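Local coordinates for protein TetR family transcription regulator (Marinobacter aquaeolei, PDB 3PAS) that probably binds cis-regulatory DNA through an N-terminal helix-turn-helix and acts as a transcription regulator of the TetR family, at residues E107-H111 / S112-T116; A58-Y61 / Y62-Q66; Y49-K52 / E53-L56. All coordinates share one frame; numbering follows the deposited sequence.

Contact 1: E107-H111 / S112-T116; sequences ETFTH and SAWMT
The ring of Phe-109 is approached from two directions by the turn that follows its helix. Over one face lies the CB methylene of Trp-114, a CH-pi contact whose CB sits 4.0 Å from the centroid of the Phe-109 ring and is offset toward the rim. The five-membered ring of the indole continues past, its plane at 26° to the phenyl but slid so far that the two rings barely overlap. At the edge, in the plane of the ring, the selenium of selenomethionine Met-115 makes a Met-aromatic contact, SE lying 4.0 Å from CE1 of Phe-109. The chain of Met-115 bends at chi2 (66°), and SE and CE lie alongside Thr-110 CG2.

The polar half of the contact centres on Phe-109 O, which takes two bonds as the helix ends. Ser-112 OG donates at 2.6 Å to Phe-109 O, and Ser-112 N donates to the same oxygen at 3.0 Å from above the carbonyl plane. Ser-112 OG, held between the backbone N and the carbonyl carbon (chi1 77°), also accepts from Trp-114 N at 3.0 Å, an ST turn that ties the hydroxyl into the type I turn Ser-112 to Met-115.

The turn joins helix 100-110 to helix 117-126, where Thr-116 caps Ile-119 N. Phe-109 stacks on Phe-60 of helix 52-76, and Trp-114 meets Phe-26 edge-to-face.

Contact 2: A58-Y61 / Y62-Q66; sequences ATFY and YVSDQ
Ser-64 and Phe-60, one helical turn apart, are joined by two hydrogen bonds to one oxygen. Ser-64 OG donates to Phe-60 O at 2.8 Å, and Ser-64 N donates to the same Phe-60 O, also at 2.8 Å, so one carbonyl takes both bonds of a single residue. The hydroxyl comes from above the carbonyl plane, 41° out of it. The serine torsion explains this: OG lies beside its own backbone N (chi1 -58°) and is thereby turned back toward the preceding turn. The remaining main-chain bonds are those of a regular alpha-helix, Tyr-62 N to Ala-58 O and Val-63 N to Thr-59 O among them.

Ring contacts form the second group. The same hydroxyl oxygen of Ser-64 stands 3.4 Å above the plane of the Phe-60 ring, over its centre. All six ring carbons are consequently at similar range, the nearest being CZ, 3.5 Å from Ser-64 OG. The oxygen thus faces both the carbonyl and the ring of the same residue, and it has a further partner in Asn-123 of helix 117-126.

Apolar contact is lighter. Thr-59 CG2 and Val-63 CG2 meet methyl to methyl at 4.2 Å along one flank of the helix.

Several side chains reach outward from helix 52-76 to its neighbours. Tyr-62 OH bonds to Glu-15 of helix 5-24, while Asp-65 forms a salt bridge with Arg-122, whose guanidinium also makes a cation-pi contact with Tyr-61. Thr-59 and Val-63 pack against helix 5-24 and helix 100-110, and Phe-60 touches helices 100-110 and 117-126, placing this part of the helix within a bundle that links the predicted DNA-binding region to the C-terminal domain.

Contact 3: Y49-K52 / E53-L56; sequences YEDK and EQLL
Leu-55 CD1 meets the Tyr-49 ring head-on, 3.7 Å from its centroid and only 12° off the normal, a CH-pi contact over the middle of one face. The two side chains run at about a right angle, which presents the methyl to the ring face. Asp-51 and Gln-54 are arranged differently, with carboxylate and amide planes 24° apart. Asp-51 CG sits between its backbone N and carbonyl carbon (chi1 55°), which brings OD1 over the start of the helix, where it accepts from Gln-54 N at 2.9 Å, almost straight; this is the N-cap bond. Gln-54 CG lies 3.1 Å from the same Asp-51 OD1, and the glutamine chain bends at chi2. One water accepts from Gln-54 NE2 at 2.6 Å and also lies by Asp-51 OD2; another lies between Asp-51 OD2 and Glu-53 OE1, probably easing the proximity of these like charges. Lys-52 is fully extended, its CE and CG each passing 4.0 Å from Leu-56 CD1, and its NZ bonds to the carbonyls of Thr-29 and Phe-26.

The contact runs from the last residue of the predicted helix-turn-helix into the start of helix 52-76: Tyr-49 and Leu-55 pack on helix 5-24, Leu-55 also on helix 31-37.

Along the chain the order is contact 3, contact 2, contact 1. Contact 3 opens helix 52-76, contact 2 lies further along that helix, and contact 1 ends helix 100-110. The centres of contact 1 and contact 2 are about 13 Å apart, as are those of contact 2 and contact 3. Between contact 1 and contact 3 the centres are about 15 Å apart, and each pair touches. Ala-58 CB packs 3.5 Å from Tyr-49 CE1, while Trp-114 NE1 lies 3.5 Å from Leu-56 CD1. Helix 52-76 thus packs at its start against the predicted DNA-binding region and, there and further along, against the turn after helix 100-110, joining the two family regions.

Contact 1: E107-H111 / S112-T116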
# COMPACT_ATOMS: atom_id res chain seq x y z
N GLU B 107 4.24 3.89 -9.39
CA GLU B 107 3.12 4.08 -8.46
C GLU B 107 2.41 5.44 -8.69
O GLU B 107 1.19 5.49 -8.80
CB GLU B 107 3.65 4.00 -7.02
CG GLU B 107 2.61 4.15 -5.87
CD GLU B 107 1.73 2.92 -5.70
OE1 GLU B 107 1.90 1.94 -6.47
OE2 GLU B 107 0.84 2.95 -4.80
N THR B 108 3.16 6.52 -8.76
CA THR B 108 2.55 7.83 -8.99
C THR B 108 1.78 7.83 -10.31
O THR B 108 0.63 8.29 -10.35
CB THR B 108 3.59 8.98 -9.04
OG1 THR B 108 4.29 9.03 -7.80
CG2 THR B 108 2.86 10.33 -9.23
N PHE B 109 2.38 7.30 -11.38
CA PHE B 109 1.75 7.28 -12.69
C PHE B 109 0.52 6.41 -12.73
O PHE B 109 -0.55 6.85 -13.22
CB PHE B 109 2.71 6.80 -13.77
CG PHE B 109 2.23 7.02 -15.20
CD1 PHE B 109 1.36 6.14 -15.80
CD2 PHE B 109 2.70 8.10 -15.95
CE1 PHE B 109 0.91 6.33 -17.11
CE2 PHE B 109 2.26 8.30 -17.27
CZ PHE B 109 1.36 7.41 -17.85
N THR B 110 0.64 5.16 -12.24
CA THR B 110 -0.50 4.23 -12.28
C THR B 110 -1.68 4.72 -11.45
O THR B 110 -2.80 4.36 -11.75
CB THR B 110 -0.17 2.73 -11.86
OG1 THR B 110 0.26 2.72 -10.51
CG2 THR B 110 0.88 2.12 -12.74
N HIS B 111 -1.45 5.53 -10.42
CA HIS B 111 -2.51 6.08 -9.54
C HIS B 111 -2.90 7.49 -9.98
O HIS B 111 -3.40 8.25 -9.18
CB HIS B 111 -2.04 6.21 -8.07
CG HIS B 111 -2.00 4.93 -7.29
ND1 HIS B 111 -3.11 4.41 -6.66
CD2 HIS B 111 -0.97 4.11 -6.98
CE1 HIS B 111 -2.77 3.30 -6.02
NE2 HIS B 111 -1.48 3.10 -6.20
N SER B 112 -2.62 7.85 -11.23
CA SER B 112 -2.95 9.17 -11.77
C SER B 112 -3.92 9.02 -12.94
O SER B 112 -4.08 7.93 -13.53
CB SER B 112 -1.70 9.89 -12.29
OG SER B 112 -1.34 9.35 -13.57
N ALA B 113 -4.51 10.15 -13.30
CA ALA B 113 -5.37 10.23 -14.48
C ALA B 113 -4.64 9.98 -15.79
O ALA B 113 -5.30 9.78 -16.81
CB ALA B 113 -6.07 11.60 -14.54
N TRP B 114 -3.29 9.99 -15.81
CA TRP B 114 -2.56 9.62 -17.03
C TRP B 114 -2.68 8.14 -17.38
O TRP B 114 -2.35 7.74 -18.49
CB TRP B 114 -1.04 9.94 -16.94
CG TRP B 114 -0.76 11.36 -16.75
CD1 TRP B 114 -0.31 11.95 -15.63
CD2 TRP B 114 -0.90 12.38 -17.73
NE1 TRP B 114 -0.19 13.31 -15.82
CE2 TRP B 114 -0.55 13.60 -17.11
CE3 TRP B 114 -1.33 12.40 -19.05
CZ2 TRP B 114 -0.60 14.83 -17.78
CZ3 TRP B 114 -1.37 13.61 -19.72
CH2 TRP B 114 -1.00 14.81 -19.08
N MSE B 115 -3.06 7.33 -16.41
CA MSE B 115 -3.10 5.89 -16.59
C MSE B 115 -4.38 5.50 -17.33
O MSE B 115 -5.45 6.05 -17.06
CB MSE B 115 -3.01 5.16 -15.23
CG MSE B 115 -2.91 3.66 -15.33
SE MSE B 115 -1.24 3.12 -16.15
CE MSE B 115 -1.48 1.18 -15.90
N THR B 116 -4.26 4.56 -18.26
CA THR B 116 -5.39 4.06 -19.01
C THR B 116 -5.30 2.52 -19.12
O THR B 116 -4.21 1.95 -19.00
CB THR B 116 -5.44 4.63 -20.44
OG1 THR B 116 -4.36 4.08 -21.21
CG2 THR B 116 -5.38 6.21 -20.47

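Contact 2: A58-Y61 / Y62-Q66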
# COMPACT_ATOMS: atom_id res chain seq x y z
N ALA B 58 6.46 8.25 -22.06
CA ALA B 58 7.75 7.63 -22.42
C ALA B 58 8.52 7.22 -21.15
O ALA B 58 9.22 6.20 -21.12
CB ALA B 58 8.61 8.59 -23.33
N THR B 59 8.45 8.06 -20.13
CA THR B 59 9.11 7.81 -18.85
C THR B 59 8.45 6.60 -18.18
O THR B 59 9.14 5.76 -17.60
CB THR B 59 9.10 9.06 -17.90
OG1 THR B 59 9.81 10.16 -18.53
CG2 THR B 59 9.86 8.77 -16.57
N PHE B 60 7.13 6.53 -18.24
CA PHE B 60 6.43 5.39 -17.66
C PHE B 60 6.89 4.09 -18.35
O PHE B 60 7.21 3.09 -17.68
CB PHE B 60 4.93 5.55 -17.73
CG PHE B 60 4.19 4.40 -17.12
CD1 PHE B 60 4.17 4.25 -15.78
CD2 PHE B 60 3.59 3.45 -17.91
CE1 PHE B 60 3.50 3.16 -15.19
CE2 PHE B 60 2.91 2.39 -17.34
CZ PHE B 60 2.87 2.25 -16.01
N TYR B 61 6.98 4.11 -19.67
CA TYR B 61 7.47 2.94 -20.40
C TYR B 61 8.91 2.60 -20.18
O TYR B 61 9.29 1.42 -20.14
CB TYR B 61 7.21 3.09 -21.90
CG TYR B 61 5.77 3.02 -22.28
CD1 TYR B 61 4.91 2.11 -21.67
CD2 TYR B 61 5.26 3.79 -23.32
CE1 TYR B 61 3.58 2.02 -22.03
CE2 TYR B 61 3.92 3.69 -23.70
CZ TYR B 61 3.09 2.79 -23.05
OH TYR B 61 1.77 2.68 -23.41
N TYR B 62 9.75 3.62 -20.04
CA TYR B 62 11.13 3.43 -19.68
C TYR B 62 11.26 2.74 -18.29
O TYR B 62 12.03 1.77 -18.11
CB TYR B 62 11.82 4.79 -19.65
CG TYR B 62 13.18 4.83 -19.02
CD1 TYR B 62 14.29 4.38 -19.70
CD2 TYR B 62 13.37 5.37 -17.74
CE1 TYR B 62 15.55 4.45 -19.15
CE2 TYR B 62 14.62 5.43 -17.19
CZ TYR B 62 15.72 4.96 -17.92
OH TYR B 62 17.02 5.00 -17.39
N VAL B 63 10.51 3.24 -17.32
CA VAL B 63 10.56 2.70 -15.96
C VAL B 63 10.03 1.24 -15.97
O VAL B 63 10.69 0.30 -15.51
CB VAL B 63 9.77 3.62 -15.00
CG1 VAL B 63 9.51 2.93 -13.69
CG2 VAL B 63 10.51 5.01 -14.80
N SER B 64 8.86 1.05 -16.57
CA SER B 64 8.22 -0.25 -16.68
C SER B 64 9.08 -1.25 -17.46
O SER B 64 9.25 -2.40 -17.04
CB SER B 64 6.83 -0.11 -17.34
OG SER B 64 6.00 0.77 -16.61
N ASP B 65 9.63 -0.83 -18.59
CA ASP B 65 10.51 -1.72 -19.36
C ASP B 65 11.76 -2.16 -18.62
O ASP B 65 12.13 -3.34 -18.66
CB ASP B 65 10.90 -1.10 -20.68
CG ASP B 65 9.69 -0.94 -21.60
OD1 ASP B 65 8.61 -1.47 -21.24
OD2 ASP B 65 9.81 -0.27 -22.62
N GLN B 66 12.44 -1.22 -17.98
CA GLN B 66 13.60 -1.56 -17.16
C GLN B 66 13.26 -2.63 -16.14
O GLN B 66 13.99 -3.63 -16.01
CB GLN B 66 14.07 -0.33 -16.38
CG GLN B 66 14.91 0.52 -17.24
CD GLN B 66 15.64 1.45 -16.43
OE1 GLN B 66 16.62 1.08 -15.78
NE2 GLN B 66 15.17 2.70 -16.42

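Contact 3: Y49-K52 / E53-L56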
# COMPACT_ATOMS: atom_id res chain seq x y z
N TYR B 49 10.84 14.86 -27.23
CA TYR B 49 9.50 14.71 -26.65
C TYR B 49 8.69 15.94 -27.01
O TYR B 49 9.15 17.05 -26.82
CB TYR B 49 9.60 14.53 -25.13
CG TYR B 49 10.45 13.31 -24.85
CD1 TYR B 49 9.94 12.02 -25.06
CD2 TYR B 49 11.76 13.44 -24.45
CE1 TYR B 49 10.72 10.95 -24.92
CE2 TYR B 49 12.55 12.36 -24.25
CZ TYR B 49 12.04 11.12 -24.49
OH TYR B 49 12.83 10.02 -24.33
N GLU B 50 7.49 15.72 -27.53
CA GLU B 50 6.70 16.83 -28.05
C GLU B 50 6.17 17.77 -26.99
O GLU B 50 6.04 18.98 -27.23
CB GLU B 50 5.55 16.32 -28.94
CG GLU B 50 6.11 15.60 -30.17
CD GLU B 50 5.06 14.93 -31.03
OE1 GLU B 50 4.24 15.67 -31.59
OE2 GLU B 50 5.10 13.67 -31.19
N ASP B 51 5.80 17.20 -25.86
CA ASP B 51 5.23 17.94 -24.78
C ASP B 51 5.35 17.10 -23.50
O ASP B 51 5.83 15.96 -23.54
CB ASP B 51 3.78 18.25 -25.10
CG ASP B 51 2.95 17.01 -25.44
OD1 ASP B 51 3.29 15.86 -25.13
OD2 ASP B 51 1.90 17.18 -26.06
N LYS B 52 4.84 17.63 -22.41
CA LYS B 52 4.91 16.96 -21.13
C LYS B 52 4.19 15.62 -21.19
O LYS B 52 4.71 14.59 -20.73
CB LYS B 52 4.31 17.86 -20.08
CG LYS B 52 4.36 17.30 -18.67
CD LYS B 52 3.85 18.34 -17.66
CE LYS B 52 3.70 17.73 -16.26
NZ LYS B 52 3.17 18.68 -15.26
N GLU B 53 3.02 15.61 -21.78
CA GLU B 53 2.22 14.39 -21.84
C GLU B 53 3.05 13.22 -22.38
O GLU B 53 3.09 12.11 -21.80
CB GLU B 53 0.98 14.61 -22.71
CG GLU B 53 0.30 13.31 -23.10
CD GLU B 53 -1.05 13.51 -23.82
OE1 GLU B 53 -1.41 14.65 -24.14
OE2 GLU B 53 -1.74 12.52 -24.07
N GLN B 54 3.68 13.45 -23.52
CA GLN B 54 4.45 12.42 -24.19
C GLN B 54 5.71 12.02 -23.41
O GLN B 54 6.08 10.84 -23.39
CB GLN B 54 4.78 12.81 -25.63
CG GLN B 54 3.53 13.15 -26.51
CD GLN B 54 2.42 12.06 -26.48
OE1 GLN B 54 2.71 10.88 -26.27
NE2 GLN B 54 1.17 12.47 -26.65
N LEU B 55 6.33 12.97 -22.74
CA LEU B 55 7.50 12.66 -21.90
C LEU B 55 7.14 11.83 -20.68
O LEU B 55 7.80 10.84 -20.36
CB LEU B 55 8.17 13.96 -21.46
CG LEU B 55 9.41 13.76 -20.56
CD1 LEU B 55 10.42 12.71 -21.10
CD2 LEU B 55 10.08 15.13 -20.38
N LEU B 56 6.03 12.17 -20.04
CA LEU B 56 5.52 11.37 -18.90
C LEU B 56 5.21 9.92 -19.31
O LEU B 56 5.53 8.99 -18.59
CB LEU B 56 4.30 12.03 -18.30
CG LEU B 56 4.42 13.41 -17.65
CD1 LEU B 56 3.07 13.87 -17.05
CD2 LEU B 56 5.56 13.54 -16.58
O HOH W 1 -0.47 17.14 -24.50
O HOH W 2 0.37 14.94 -26.99